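Local structure of ubiquitin-conjugating enzyme (Plasmodium vivax, 2FO3) at residues 17-23 / 104-110; 71-75 / 87-91; 50-55 / 77-81; 24-28 / 39-45. The protein probably acts as an E2 enzyme, carrying activated ubiquitin as a thioester on a cysteine and passing it on, usually with an E3 ligase, to target proteins. All coordinates share one frame; numbering follows the deposited sequence.

Interaction 1 of 4, residues 17-23 / 104-110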
loop_
_atom_site.group_PDB
_atom_site.type_symbol
_atom_site.label_atom_id
_atom_site.label_comp_id
_atom_site.label_asym_id
_atom_site.label_seq_id
_atom_site.Cartn_x
_atom_site.Cartn_y
_atom_site.Cartn_z
ATOM N N ASN A 17 10.987 8.457 2.072
ATOM C CA ASN A 17 11.239 7.128 2.633
ATOM C C ASN A 17 10.966 6.002 1.676
ATOM O O ASN A 17 11.768 5.053 1.577
ATOM C CB ASN A 17 10.448 6.917 3.932
ATOM C CG ASN A 17 10.674 5.549 4.503
ATOM O OD1 ASN A 17 9.791 4.687 4.469
ATOM N ND2 ASN A 17 11.880 5.307 4.968
ATOM N N PHE A 18 9.838 6.100 0.965
ATOM C CA PHE A 18 9.424 5.105 0.009
ATOM C C PHE A 18 10.393 5.058 -1.184
ATOM O O PHE A 18 10.785 3.987 -1.613
ATOM C CB PHE A 18 8.015 5.388 -0.485
ATOM C CG PHE A 18 7.325 4.179 -1.034
ATOM C CD1 PHE A 18 6.360 3.514 -0.274
ATOM C CD2 PHE A 18 7.630 3.697 -2.303
ATOM C CE1 PHE A 18 5.704 2.398 -0.787
ATOM C CE2 PHE A 18 6.993 2.553 -2.834
ATOM C CZ PHE A 18 6.028 1.913 -2.092
ATOM N N LEU A 19 10.776 6.221 -1.705
ATOM C CA LEU A 19 11.681 6.246 -2.884
ATOM C C LEU A 19 13.044 5.743 -2.517
ATOM O O LEU A 19 13.684 5.059 -3.298
ATOM C CB LEU A 19 11.804 7.647 -3.454
ATOM C CG LEU A 19 10.511 8.180 -4.068
ATOM C CD1 LEU A 19 10.696 9.648 -4.487
ATOM C CD2 LEU A 19 10.011 7.290 -5.252
ATOM N N ASN A 20 13.491 6.095 -1.315
ATOM C CA ASN A 20 14.809 5.656 -0.843
ATOM C C ASN A 20 14.823 4.191 -0.375
ATOM O O ASN A 20 15.793 3.448 -0.618
ATOM C CB ASN A 20 15.311 6.599 0.243
ATOM C CG ASN A 20 16.714 7.060 -0.007
ATOM O OD1 ASN A 20 17.504 7.198 0.930
ATOM N ND2 ASN A 20 17.049 7.306 -1.291
ATOM N N ASN A 21 13.720 3.754 0.228
ATOM C CA ASN A 21 13.615 2.402 0.744
ATOM C C ASN A 21 12.286 1.771 0.317
ATOM O O ASN A 21 11.386 1.573 1.161
ATOM C CB ASN A 21 13.787 2.421 2.286
ATOM C CG ASN A 21 13.560 1.043 2.946
ATOM O OD1 ASN A 21 13.803 -0.016 2.347
ATOM N ND2 ASN A 21 13.087 1.066 4.198
ATOM N N PRO A 22 12.146 1.447 -0.992
ATOM C CA PRO A 22 10.858 0.906 -1.451
ATOM C C PRO A 22 10.664 -0.532 -0.983
ATOM O O PRO A 22 11.644 -1.271 -0.869
ATOM C CB PRO A 22 10.997 0.931 -2.975
ATOM C CG PRO A 22 12.488 0.786 -3.205
ATOM C CD PRO A 22 13.141 1.516 -2.092
ATOM N N PRO A 23 9.415 -0.940 -0.720
ATOM C CA PRO A 23 9.182 -2.344 -0.394
ATOM C C PRO A 23 9.659 -3.238 -1.533
ATOM O O PRO A 23 9.661 -2.818 -2.702
ATOM C CB PRO A 23 7.652 -2.433 -0.296
ATOM C CG PRO A 23 7.211 -1.095 0.005
ATOM C CD PRO A 23 8.162 -0.169 -0.716
ATOM N N SER A 104 5.233 3.868 8.689
ATOM C CA SER A 104 5.646 4.350 7.377
ATOM C C SER A 104 4.771 3.727 6.296
ATOM O O SER A 104 4.296 2.586 6.442
ATOM C CB SER A 104 7.115 3.984 7.102
ATOM O OG SER A 104 7.294 2.604 6.856
ATOM N N ILE A 105 4.578 4.437 5.182
ATOM C CA ILE A 105 3.813 3.851 4.071
ATOM C C ILE A 105 4.573 2.654 3.470
ATOM O O ILE A 105 3.980 1.637 3.110
ATOM C CB ILE A 105 3.495 4.907 2.987
ATOM C CG1 ILE A 105 2.761 6.121 3.613
ATOM C CG2 ILE A 105 2.754 4.273 1.776
ATOM C CD1 ILE A 105 1.412 5.788 4.367
ATOM N N SER A 106 5.880 2.797 3.315
ATOM C CA SER A 106 6.707 1.668 2.905
ATOM C C SER A 106 6.435 0.381 3.753
ATOM O O SER A 106 6.234 -0.701 3.202
ATOM C CB SER A 106 8.200 2.048 2.954
ATOM O OG SER A 106 8.932 1.037 2.322
ATOM N N GLY A 107 6.430 0.518 5.083
ATOM C CA GLY A 107 6.173 -0.607 6.006
ATOM C C GLY A 107 4.742 -1.142 5.880
ATOM O O GLY A 107 4.517 -2.355 6.010
ATOM N N LEU A 108 3.793 -0.243 5.647
ATOM C CA LEU A 108 2.406 -0.654 5.438
ATOM C C LEU A 108 2.301 -1.563 4.214
ATOM O O LEU A 108 1.719 -2.635 4.290
ATOM C CB LEU A 108 1.512 0.583 5.295
ATOM C CG LEU A 108 0.071 0.333 4.905
ATOM C CD1 LEU A 108 -0.624 -0.443 6.021
ATOM C CD2 LEU A 108 -0.608 1.662 4.621
ATOM N N VAL A 109 2.893 -1.125 3.094
ATOM C CA VAL A 109 2.924 -1.906 1.862
ATOM C C VAL A 109 3.683 -3.223 2.071
ATOM O O VAL A 109 3.251 -4.284 1.619
ATOM C CB VAL A 109 3.521 -1.048 0.683
ATOM C CG1 VAL A 109 3.745 -1.931 -0.558
ATOM C CG2 VAL A 109 2.566 0.181 0.382
ATOM N N LEU A 110 4.818 -3.178 2.777
ATOM C CA LEU A 110 5.540 -4.433 3.037
ATOM C C LEU A 110 4.684 -5.435 3.865
ATOM O O LEU A 110 4.726 -6.646 3.617
ATOM C CB LEU A 110 6.900 -4.162 3.687
ATOM C CG LEU A 110 7.947 -5.254 3.662
ATOM C CD1 LEU A 110 8.372 -5.648 2.227
ATOM C CD2 LEU A 110 9.125 -4.772 4.470
HETATM O O HOH W 1 7.229 5.456 3.385
HETATM O O HOH W 2 9.829 1.788 6.334
#
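Ser-106 and Pro-23 interlock where the end of one helix and the turn after it meet the first turn of another. The Ser-106 hydroxyl donates to Asn-21 O over 2.8 Å, reaching that oxygen nearly along the C=O axis. OG stands opposite the backbone N (chi1 -169°), which carries it across to the other segment. Asn-21 has just left helical geometry, and serine, a short donor, suits the narrow gap before its carbonyl. Beside the bond, Pro-23 CD lies 3.4 Å from Ser-106 OG. The same CD also sits above one face of the Phe-18 ring, offset toward the rim, so the proline is held between ring and serine. Its CG presses on Val-109 CG1 at 3.6 Å, and CB faces Leu-110 CD1 more loosely. Phe-18 and Val-109 cross at about a right angle: the other valine branch, CG2, meets the ring at its edge, 4.0 Å from Phe-18 CE1. A flat ring and a branched, rigid side chain thus fill the buried side. Toward the more open side the chemistry turns polar. Asn-17 OD1 lies 3.4 Å from Ser-106 CB, and a water that accepts from Ser-106 N lies beside this amide oxygen. Ser-104 is the N-cap of helix 105-116, its OG accepting from Gly-107 N at 2.9 Å. Beneath, Phe-18 and Val-109 both rest on Val-40 of the sheet. The N-terminal helix packed beside a later helix on one face of the sheet is characteristic of the UBC fold, the catalytic domain of E2 enzymes and the part of this longer protein described here.

Interaction 2 of 4, residues 71-75 / 87-91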
loop_
_atom_site.group_PDB
_atom_site.type_symbol
_atom_site.label_atom_id
_atom_site.label_comp_id
_atom_site.label_asym_id
_atom_site.label_seq_id
_atom_site.Cartn_x
_atom_site.Cartn_y
_atom_site.Cartn_z
ATOM N N ILE A 71 -6.101 5.480 3.374
ATOM C CA ILE A 71 -7.005 4.469 2.825
ATOM C C ILE A 71 -6.205 3.721 1.744
ATOM O O ILE A 71 -5.571 4.362 0.864
ATOM C CB ILE A 71 -8.270 5.128 2.244
ATOM C CG1 ILE A 71 -9.139 5.685 3.388
ATOM C CG2 ILE A 71 -9.044 4.113 1.366
ATOM C CD1 ILE A 71 -9.814 7.017 3.082
ATOM N N VAL A 72 -6.203 2.384 1.808
ATOM C CA VAL A 72 -5.364 1.555 0.886
ATOM C C VAL A 72 -6.174 0.396 0.365
ATOM O O VAL A 72 -6.750 -0.385 1.163
ATOM C CB VAL A 72 -4.077 1.008 1.602
ATOM C CG1 VAL A 72 -3.194 0.172 0.657
ATOM C CG2 VAL A 72 -3.264 2.116 2.153
ATOM N N TYR A 73 -6.238 0.266 -0.962
ATOM C CA TYR A 73 -6.925 -0.856 -1.566
ATOM C C TYR A 73 -6.325 -1.211 -2.928
ATOM O O TYR A 73 -5.689 -0.362 -3.575
ATOM C CB TYR A 73 -8.436 -0.570 -1.673
ATOM C CG TYR A 73 -8.792 0.580 -2.580
ATOM C CD1 TYR A 73 -9.076 0.366 -3.932
ATOM C CD2 TYR A 73 -8.827 1.896 -2.089
ATOM C CE1 TYR A 73 -9.385 1.417 -4.771
ATOM C CE2 TYR A 73 -9.159 2.975 -2.929
ATOM C CZ TYR A 73 -9.438 2.720 -4.263
ATOM O OH TYR A 73 -9.774 3.761 -5.091
ATOM N N PHE A 74 -6.537 -2.456 -3.354
ATOM C CA PHE A 74 -6.023 -2.926 -4.650
ATOM C C PHE A 74 -6.902 -2.494 -5.814
ATOM O O PHE A 74 -8.145 -2.536 -5.728
ATOM C CB PHE A 74 -5.924 -4.430 -4.662
ATOM C CG PHE A 74 -4.760 -4.967 -3.889
ATOM C CD1 PHE A 74 -3.486 -5.045 -4.486
ATOM C CD2 PHE A 74 -4.922 -5.413 -2.572
ATOM C CE1 PHE A 74 -2.386 -5.557 -3.768
ATOM C CE2 PHE A 74 -3.844 -5.921 -1.858
ATOM C CZ PHE A 74 -2.563 -5.995 -2.470
ATOM N N LEU A 75 -6.260 -2.077 -6.911
ATOM C CA LEU A 75 -6.992 -1.750 -8.124
ATOM C C LEU A 75 -7.428 -3.050 -8.767
ATOM O O LEU A 75 -6.957 -4.130 -8.379
ATOM C CB LEU A 75 -6.148 -0.872 -9.066
ATOM C CG LEU A 75 -5.803 0.524 -8.511
ATOM C CD1 LEU A 75 -5.000 1.310 -9.519
ATOM C CD2 LEU A 75 -7.052 1.321 -8.073
ATOM N N ASN A 87 -13.756 -5.850 -4.152
ATOM C CA ASN A 87 -13.549 -4.434 -4.465
ATOM C C ASN A 87 -12.100 -3.914 -4.168
ATOM O O ASN A 87 -11.811 -2.701 -4.284
ATOM C CB ASN A 87 -14.600 -3.555 -3.804
ATOM C CG ASN A 87 -14.323 -3.303 -2.332
ATOM O OD1 ASN A 87 -13.544 -4.015 -1.698
ATOM N ND2 ASN A 87 -14.969 -2.276 -1.781
ATOM N N GLY A 88 -11.226 -4.840 -3.794
ATOM C CA GLY A 88 -9.824 -4.534 -3.502
ATOM C C GLY A 88 -9.557 -4.056 -2.087
ATOM O O GLY A 88 -8.405 -3.897 -1.722
ATOM N N ASP A 89 -10.605 -3.822 -1.279
ATOM C CA ASP A 89 -10.411 -3.447 0.160
ATOM C C ASP A 89 -9.640 -4.512 0.891
ATOM O O ASP A 89 -9.734 -5.693 0.564
ATOM C CB ASP A 89 -11.748 -3.238 0.879
ATOM C CG ASP A 89 -12.441 -1.955 0.476
ATOM O OD1 ASP A 89 -11.814 -1.071 -0.139
ATOM O OD2 ASP A 89 -13.638 -1.818 0.801
ATOM N N ILE A 90 -8.906 -4.115 1.926
ATOM C CA ILE A 90 -8.007 -5.050 2.575
ATOM C C ILE A 90 -8.411 -5.112 4.032
ATOM O O ILE A 90 -8.663 -4.076 4.660
ATOM C CB ILE A 90 -6.532 -4.578 2.453
ATOM C CG1 ILE A 90 -6.108 -4.518 0.951
ATOM C CG2 ILE A 90 -5.573 -5.458 3.281
ATOM C CD1 ILE A 90 -4.832 -3.612 0.724
ATOM N N CYS A 91 -8.464 -6.339 4.551
ATOM C CA CYS A 91 -8.701 -6.578 5.962
ATOM C C CYS A 91 -7.339 -6.768 6.615
ATOM O O CYS A 91 -6.719 -7.825 6.494
ATOM C CB CYS A 91 -9.589 -7.825 6.181
ATOM S SG CYS A 91 -9.878 -8.129 7.976
HETATM O O HOH W 3 -8.656 -1.470 2.338
HETATM O O HOH W 4 -10.519 -2.181 -6.690
#
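At Phe-74 and Gly-88 the touching parts of the two chains run 128° apart, nearer antiparallel than parallel, and one direct backbone hydrogen bond links them: Phe-74 N to Gly-88 O, 2.9 Å, with the donor above the carbonyl plane. The contact joins edge strand 71-74 of the UBC fold to the loop holding Cys-91, by family resemblance probably the thioester cysteine. Glycine suits its place twice over: its phi is positive (85°), and a CB would fall on Phe-74 O, which instead takes a CA-H...O contact from Gly-88 CA at 3.4 Å. A water donating to both Phe-74 O and Asn-87 O extends the link.

On the inner side, Ile-90 reaches toward the strand, and its CD1 meets Phe-74 CE2 at 3.6 Å, the two side chains crossing at about a right angle. This slim arm also touches Val-72 CG1. Phe-74 and Val-72 continue inward to Ile-112 of helix 105-116. On the outer side, Tyr-73 CB packs 3.3 Å from Gly-88 O. Within the loop Asn-87 OD1 accepts from Asp-89 N at 3.0 Å, an Asx turn, while Asn-87 ND2 donates to Asp-89 OD2 from above the carboxylate plane at 2.9 Å.

Interaction 3 of 4, residues 50-55 / 77-81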
loop_
_atom_site.group_PDB
_atom_site.type_symbol
_atom_site.label_atom_id
_atom_site.label_comp_id
_atom_site.label_asym_id
_atom_site.label_seq_id
_atom_site.Cartn_x
_atom_site.Cartn_y
_atom_site.Cartn_z
ATOM N N TYR A 50 1.461 -15.647 -6.071
ATOM C CA TYR A 50 1.198 -14.503 -6.954
ATOM C C TYR A 50 2.385 -14.181 -7.866
ATOM O O TYR A 50 2.411 -13.128 -8.506
ATOM C CB TYR A 50 0.825 -13.268 -6.123
ATOM C CG TYR A 50 -0.318 -13.526 -5.201
ATOM C CD1 TYR A 50 -1.631 -13.599 -5.688
ATOM C CD2 TYR A 50 -0.098 -13.746 -3.841
ATOM C CE1 TYR A 50 -2.707 -13.858 -4.826
ATOM C CE2 TYR A 50 -1.156 -14.008 -2.974
ATOM C CZ TYR A 50 -2.453 -14.066 -3.471
ATOM O OH TYR A 50 -3.480 -14.335 -2.614
ATOM N N ALA A 51 3.361 -15.081 -7.902
ATOM C CA ALA A 51 4.598 -14.904 -8.693
ATOM C C ALA A 51 4.374 -14.309 -10.082
ATOM O O ALA A 51 3.569 -14.827 -10.864
ATOM C CB ALA A 51 5.370 -16.240 -8.799
ATOM N N ASN A 52 5.074 -13.199 -10.357
ATOM C CA ASN A 52 5.065 -12.526 -11.663
ATOM C C ASN A 52 3.760 -11.818 -12.045
ATOM O O ASN A 52 3.698 -11.165 -13.079
ATOM C CB ASN A 52 5.492 -13.505 -12.779
ATOM C CG ASN A 52 6.961 -13.846 -12.718
ATOM O OD1 ASN A 52 7.334 -14.974 -12.388
ATOM N ND2 ASN A 52 7.810 -12.865 -13.018
ATOM N N GLU A 53 2.727 -11.946 -11.213
ATOM C CA GLU A 53 1.462 -11.250 -11.449
ATOM C C GLU A 53 1.578 -9.791 -10.977
ATOM O O GLU A 53 2.183 -9.519 -9.948
ATOM C CB GLU A 53 0.298 -11.978 -10.747
ATOM C CG GLU A 53 0.180 -13.475 -11.116
ATOM C CD GLU A 53 -0.979 -14.180 -10.443
ATOM O OE1 GLU A 53 -1.432 -13.740 -9.365
ATOM O OE2 GLU A 53 -1.443 -15.197 -10.993
ATOM N N VAL A 54 0.989 -8.861 -11.723
ATOM C CA VAL A 54 1.082 -7.451 -11.373
ATOM C C VAL A 54 -0.157 -7.030 -10.626
ATOM O O VAL A 54 -1.272 -7.307 -11.075
ATOM C CB VAL A 54 1.309 -6.557 -12.623
ATOM C CG1 VAL A 54 1.199 -5.051 -12.288
ATOM C CG2 VAL A 54 2.661 -6.885 -13.266
ATOM N N TYR A 55 0.045 -6.397 -9.461
ATOM C CA TYR A 55 -1.047 -5.802 -8.698
ATOM C C TYR A 55 -0.735 -4.353 -8.371
ATOM O O TYR A 55 0.426 -3.978 -8.168
ATOM C CB TYR A 55 -1.380 -6.640 -7.428
ATOM C CG TYR A 55 -1.800 -8.039 -7.789
ATOM C CD1 TYR A 55 -3.091 -8.295 -8.286
ATOM C CD2 TYR A 55 -0.900 -9.109 -7.698
ATOM C CE1 TYR A 55 -3.472 -9.591 -8.664
ATOM C CE2 TYR A 55 -1.276 -10.403 -8.064
ATOM C CZ TYR A 55 -2.557 -10.626 -8.550
ATOM O OH TYR A 55 -2.930 -11.876 -8.904
ATOM N N LYS A 77 -7.647 -6.049 -11.448
ATOM C CA LYS A 77 -8.265 -7.066 -10.574
ATOM C C LYS A 77 -7.419 -7.256 -9.323
ATOM O O LYS A 77 -6.195 -7.340 -9.416
ATOM C CB LYS A 77 -8.323 -8.433 -11.267
ATOM C CG LYS A 77 -9.244 -8.561 -12.475
ATOM C CD LYS A 77 -10.683 -8.415 -12.082
ATOM C CE LYS A 77 -11.579 -9.214 -13.054
ATOM N NZ LYS A 77 -12.981 -8.645 -13.070
ATOM N N PRO A 78 -8.070 -7.367 -8.143
ATOM C CA PRO A 78 -7.224 -7.565 -6.974
ATOM C C PRO A 78 -6.708 -9.023 -6.831
ATOM O O PRO A 78 -7.306 -9.978 -7.406
ATOM C CB PRO A 78 -8.121 -7.155 -5.814
ATOM C CG PRO A 78 -9.557 -7.385 -6.308
ATOM C CD PRO A 78 -9.514 -7.313 -7.817
ATOM N N PRO A 79 -5.626 -9.210 -6.041
ATOM C CA PRO A 79 -5.152 -10.557 -5.808
ATOM C C PRO A 79 -6.280 -11.299 -5.143
ATOM O O PRO A 79 -7.051 -10.692 -4.396
ATOM C CB PRO A 79 -3.968 -10.364 -4.838
ATOM C CG PRO A 79 -4.124 -8.981 -4.280
ATOM C CD PRO A 79 -4.814 -8.191 -5.330
ATOM N N LYS A 80 -6.409 -12.579 -5.442
ATOM C CA LYS A 80 -7.416 -13.402 -4.790
ATOM C C LYS A 80 -6.815 -13.882 -3.518
ATOM O O LYS A 80 -5.821 -14.631 -3.543
ATOM C CB LYS A 80 -7.842 -14.563 -5.704
ATOM C CG LYS A 80 -8.861 -14.122 -6.733
ATOM C CD LYS A 80 -9.344 -15.244 -7.589
ATOM C CE LYS A 80 -10.479 -14.764 -8.516
ATOM N NZ LYS A 80 -11.697 -14.200 -7.776
ATOM N N HIS A 81 -7.402 -13.407 -2.405
ATOM C CA HIS A 81 -6.895 -13.631 -1.063
ATOM C C HIS A 81 -8.027 -13.479 -0.060
ATOM O O HIS A 81 -8.913 -12.628 -0.214
ATOM C CB HIS A 81 -5.769 -12.607 -0.757
ATOM C CG HIS A 81 -4.967 -12.934 0.461
ATOM N ND1 HIS A 81 -5.369 -12.581 1.733
ATOM C CD2 HIS A 81 -3.802 -13.598 0.602
ATOM C CE1 HIS A 81 -4.473 -13.005 2.605
ATOM N NE2 HIS A 81 -3.516 -13.629 1.946
HETATM O O HOH W 5 -4.067 -6.686 -10.991
HETATM O O HOH W 6 -4.948 -13.654 -7.487
#
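The loop 77-81 ends on His-81, which by sequence probably opens the stretch corresponding to the HPN motif of E2 enzymes, and two tyrosines, Tyr-50 and Tyr-55, clasp it by Pro-79 and Lys-80. Pro-79 sets its CB over the centre of one face of the Tyr-55 ring, 3.9 Å from the centroid and 10° off the normal, a CH-pi contact, while Pro-79 CD comes within 3.4 Å of Tyr-55 CD1; the side chains slide past each other in opposite directions. Proline suits the place: its C-H groups form a rigid surface for an aromatic face. Lys-77 O lies at the edge of this ring, in plane, 3.4 Å from Tyr-55 CD1.

The Tyr-50 side chain crosses Pro-79 at about a right angle, Tyr-50 CE1 lying 3.7 Å from Pro-79 CB. With CG anti to the carbonyl carbon (chi1 -55°), it extends to the loop, and its hydroxyl donates a short bond to Lys-80 O, 2.5 Å, from above the carbonyl plane, though the acceptor lies in the ring plane. ND1 of His-81 is hydrogen-bonded to His-83 N, which helps hold the imidazole's rotation. A water accepting from Lys-80 N donates to Tyr-55 OH. Tyr-50 opens a type II turn that closes at Glu-53, and Tyr-55 lies just beyond, at the start of strand 54-60. In the UBC fold such a loop borders the active-site region.

Interaction 4 of 4, residues 24-28 / 39-45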
loop_
_atom_site.group_PDB
_atom_site.type_symbol
_atom_site.label_atom_id
_atom_site.label_comp_id
_atom_site.label_asym_id
_atom_site.label_seq_id
_atom_site.Cartn_x
_atom_site.Cartn_y
_atom_site.Cartn_z
ATOM N N ILE A 24 10.046 -4.462 -1.207
ATOM C CA ILE A 24 10.479 -5.446 -2.217
ATOM C C ILE A 24 9.476 -5.631 -3.397
ATOM O O ILE A 24 8.252 -5.830 -3.196
ATOM C CB ILE A 24 10.845 -6.832 -1.534
ATOM C CG1 ILE A 24 11.431 -7.839 -2.538
ATOM C CG2 ILE A 24 9.636 -7.442 -0.797
ATOM C CD1 ILE A 24 12.856 -7.525 -3.078
ATOM N N ASN A 25 10.015 -5.555 -4.626
ATOM C CA ASN A 25 9.232 -5.706 -5.868
ATOM C C ASN A 25 8.155 -4.626 -6.086
ATOM O O ASN A 25 7.182 -4.862 -6.814
ATOM C CB ASN A 25 8.579 -7.114 -5.943
ATOM C CG ASN A 25 9.532 -8.180 -6.483
ATOM O OD1 ASN A 25 10.752 -8.094 -6.295
ATOM N ND2 ASN A 25 8.970 -9.211 -7.140
ATOM N N CYS A 26 8.317 -3.471 -5.440
ATOM C CA CYS A 26 7.380 -2.372 -5.571
ATOM C C CYS A 26 8.021 -1.140 -6.176
ATOM O O CYS A 26 9.193 -0.845 -5.921
ATOM C CB CYS A 26 6.778 -1.995 -4.206
ATOM S SG CYS A 26 5.768 -3.270 -3.496
ATOM N N THR A 27 7.244 -0.416 -6.955
ATOM C CA THR A 27 7.664 0.855 -7.493
ATOM C C THR A 27 6.507 1.828 -7.303
ATOM O O THR A 27 5.326 1.428 -7.262
ATOM C CB THR A 27 8.005 0.767 -8.984
ATOM O OG1 THR A 27 6.914 0.172 -9.664
ATOM C CG2 THR A 27 9.294 -0.060 -9.217
ATOM N N LEU A 28 6.837 3.094 -7.181
ATOM C CA LEU A 28 5.843 4.094 -6.841
ATOM C C LEU A 28 5.468 4.966 -7.996
ATOM O O LEU A 28 6.320 5.355 -8.787
ATOM C CB LEU A 28 6.362 4.975 -5.690
ATOM C CG LEU A 28 5.490 6.127 -5.154
ATOM C CD1 LEU A 28 4.169 5.620 -4.499
ATOM C CD2 LEU A 28 6.300 6.913 -4.147
ATOM N N ILE A 39 0.007 5.490 -6.236
ATOM C CA ILE A 39 -0.296 4.177 -6.774
ATOM C C ILE A 39 0.985 3.381 -6.718
ATOM O O ILE A 39 1.995 3.741 -7.347
ATOM C CB ILE A 39 -0.779 4.175 -8.260
ATOM C CG1 ILE A 39 -1.855 5.234 -8.529
ATOM C CG2 ILE A 39 -1.231 2.760 -8.693
ATOM C CD1 ILE A 39 -3.149 4.941 -7.899
ATOM N N VAL A 40 0.939 2.306 -5.956
ATOM C CA VAL A 40 2.069 1.400 -5.830
ATOM C C VAL A 40 1.878 0.157 -6.715
ATOM O O VAL A 40 0.833 -0.527 -6.662
ATOM C CB VAL A 40 2.302 1.025 -4.325
ATOM C CG1 VAL A 40 3.391 -0.053 -4.175
ATOM C CG2 VAL A 40 2.661 2.248 -3.543
ATOM N N LYS A 41 2.881 -0.130 -7.539
ATOM C CA LYS A 41 2.900 -1.343 -8.363
ATOM C C LYS A 41 3.706 -2.444 -7.668
ATOM O O LYS A 41 4.870 -2.248 -7.330
ATOM C CB LYS A 41 3.498 -1.034 -9.759
ATOM C CG LYS A 41 3.658 -2.260 -10.665
ATOM C CD LYS A 41 4.071 -1.846 -12.074
ATOM C CE LYS A 41 4.555 -3.068 -12.882
ATOM N NZ LYS A 41 4.662 -2.813 -14.378
ATOM N N TYR A 42 3.073 -3.585 -7.448
ATOM C CA TYR A 42 3.738 -4.731 -6.881
ATOM C C TYR A 42 3.767 -5.843 -7.911
ATOM O O TYR A 42 2.743 -6.181 -8.499
ATOM C CB TYR A 42 3.034 -5.187 -5.591
ATOM C CG TYR A 42 3.450 -6.545 -5.113
ATOM C CD1 TYR A 42 4.788 -6.808 -4.751
ATOM C CD2 TYR A 42 2.497 -7.567 -4.969
ATOM C CE1 TYR A 42 5.175 -8.095 -4.291
ATOM C CE2 TYR A 42 2.857 -8.821 -4.510
ATOM C CZ TYR A 42 4.194 -9.089 -4.179
ATOM O OH TYR A 42 4.525 -10.345 -3.740
ATOM N N VAL A 43 4.963 -6.381 -8.154
ATOM C CA VAL A 43 5.124 -7.560 -9.019
ATOM C C VAL A 43 5.318 -8.737 -8.100
ATOM O O VAL A 43 6.263 -8.768 -7.326
ATOM C CB VAL A 43 6.326 -7.428 -9.974
ATOM C CG1 VAL A 43 6.406 -8.663 -10.919
ATOM C CG2 VAL A 43 6.228 -6.122 -10.767
ATOM N N GLY A 44 4.389 -9.683 -8.163
ATOM C CA GLY A 44 4.371 -10.857 -7.289
ATOM C C GLY A 44 5.708 -11.553 -7.170
ATOM O O GLY A 44 6.350 -11.899 -8.183
ATOM N N LEU A 45 6.137 -11.746 -5.938
ATOM C CA LEU A 45 7.407 -12.416 -5.678
ATOM C C LEU A 45 7.474 -13.858 -6.173
ATOM O O LEU A 45 6.511 -14.630 -6.052
ATOM C CB LEU A 45 7.743 -12.352 -4.185
ATOM C CG LEU A 45 8.213 -10.969 -3.759
ATOM C CD1 LEU A 45 7.892 -10.661 -2.309
ATOM C CD2 LEU A 45 9.697 -10.809 -4.055
HETATM O O HOH W 7 7.106 -2.680 -9.391
#
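The Tyr-42 ring has Gly-44 N over the centre of one face and Ile-24 O at its edge, near the ring plane. Its CD1 touches Cys-26 SG at 3.9 Å, an oblique sulfur-aromatic contact, and its hydroxyl accepts from Leu-45 N, so the far end of the ring is tied to the backbone. The other flat group, the Asn-25 amide, donates through ND2 to Val-43 O at 2.7 Å. The acceptor lies in the amide plane, though the donor is tilted 35° from the carbonyl plane. Leu-45 CD2 covers this amide, 3.5 Å from Asn-25 ND2, and also meets Ile-24 CG1. A positive phi of 63°, which asparagine tolerates well, turns Asn-25 to make this bridge.

Beyond it the strands pair antiparallel. Val-43 N bonds to Asn-25 O, and Thr-27 with Lys-41 is a hydrogen-bonded pair, N to O in both directions, Lys-41 N reaching Thr-27 O at 2.9 Å. Thr-27 and Lys-41 lie side by side on the solvent face, Thr-27 OG1 3.6 Å from Lys-41 CB. On the other face sit the non-hydrogen-bonded pairs: Cys-26 with Tyr-42, and Leu-28 with Val-40, whose CG2 is 3.8 Å from Leu-28 CD1. Apolar side chains of different size, from cysteine to tyrosine, suit this face because helices cover it: Leu-28 packs on Leu-15 and Leu-19 of helix 10-20, Cys-26 and Tyr-42 on Ile-113 of helix 105-116, while strand 54-60 pairs with the far side of strand 37-43.

Interactions 1 and 4 share the core: their buried sides meet on the helix-covered face of the sheet, where Val-109 of interaction 1 touches Cys-26 of interaction 4. Interaction 2 lies on the opposite side of the chain's centre from interaction 1, about 17 Å centre to centre, yet Leu-108 still meets Val-72; it joins a surface loop to the core. Interaction 3, farthest out, adjoins interaction 2 through Phe-74 on Pro-79 and interaction 4 through a probable bond of Tyr-55 O with Tyr-42 N. Chemistry follows place: interaction 4 is regular sheet pairing, interaction 1 apolar packing with a polar margin, and interactions 2 and 3 hold irregular loops through single bonds, waters and prolines or glycine.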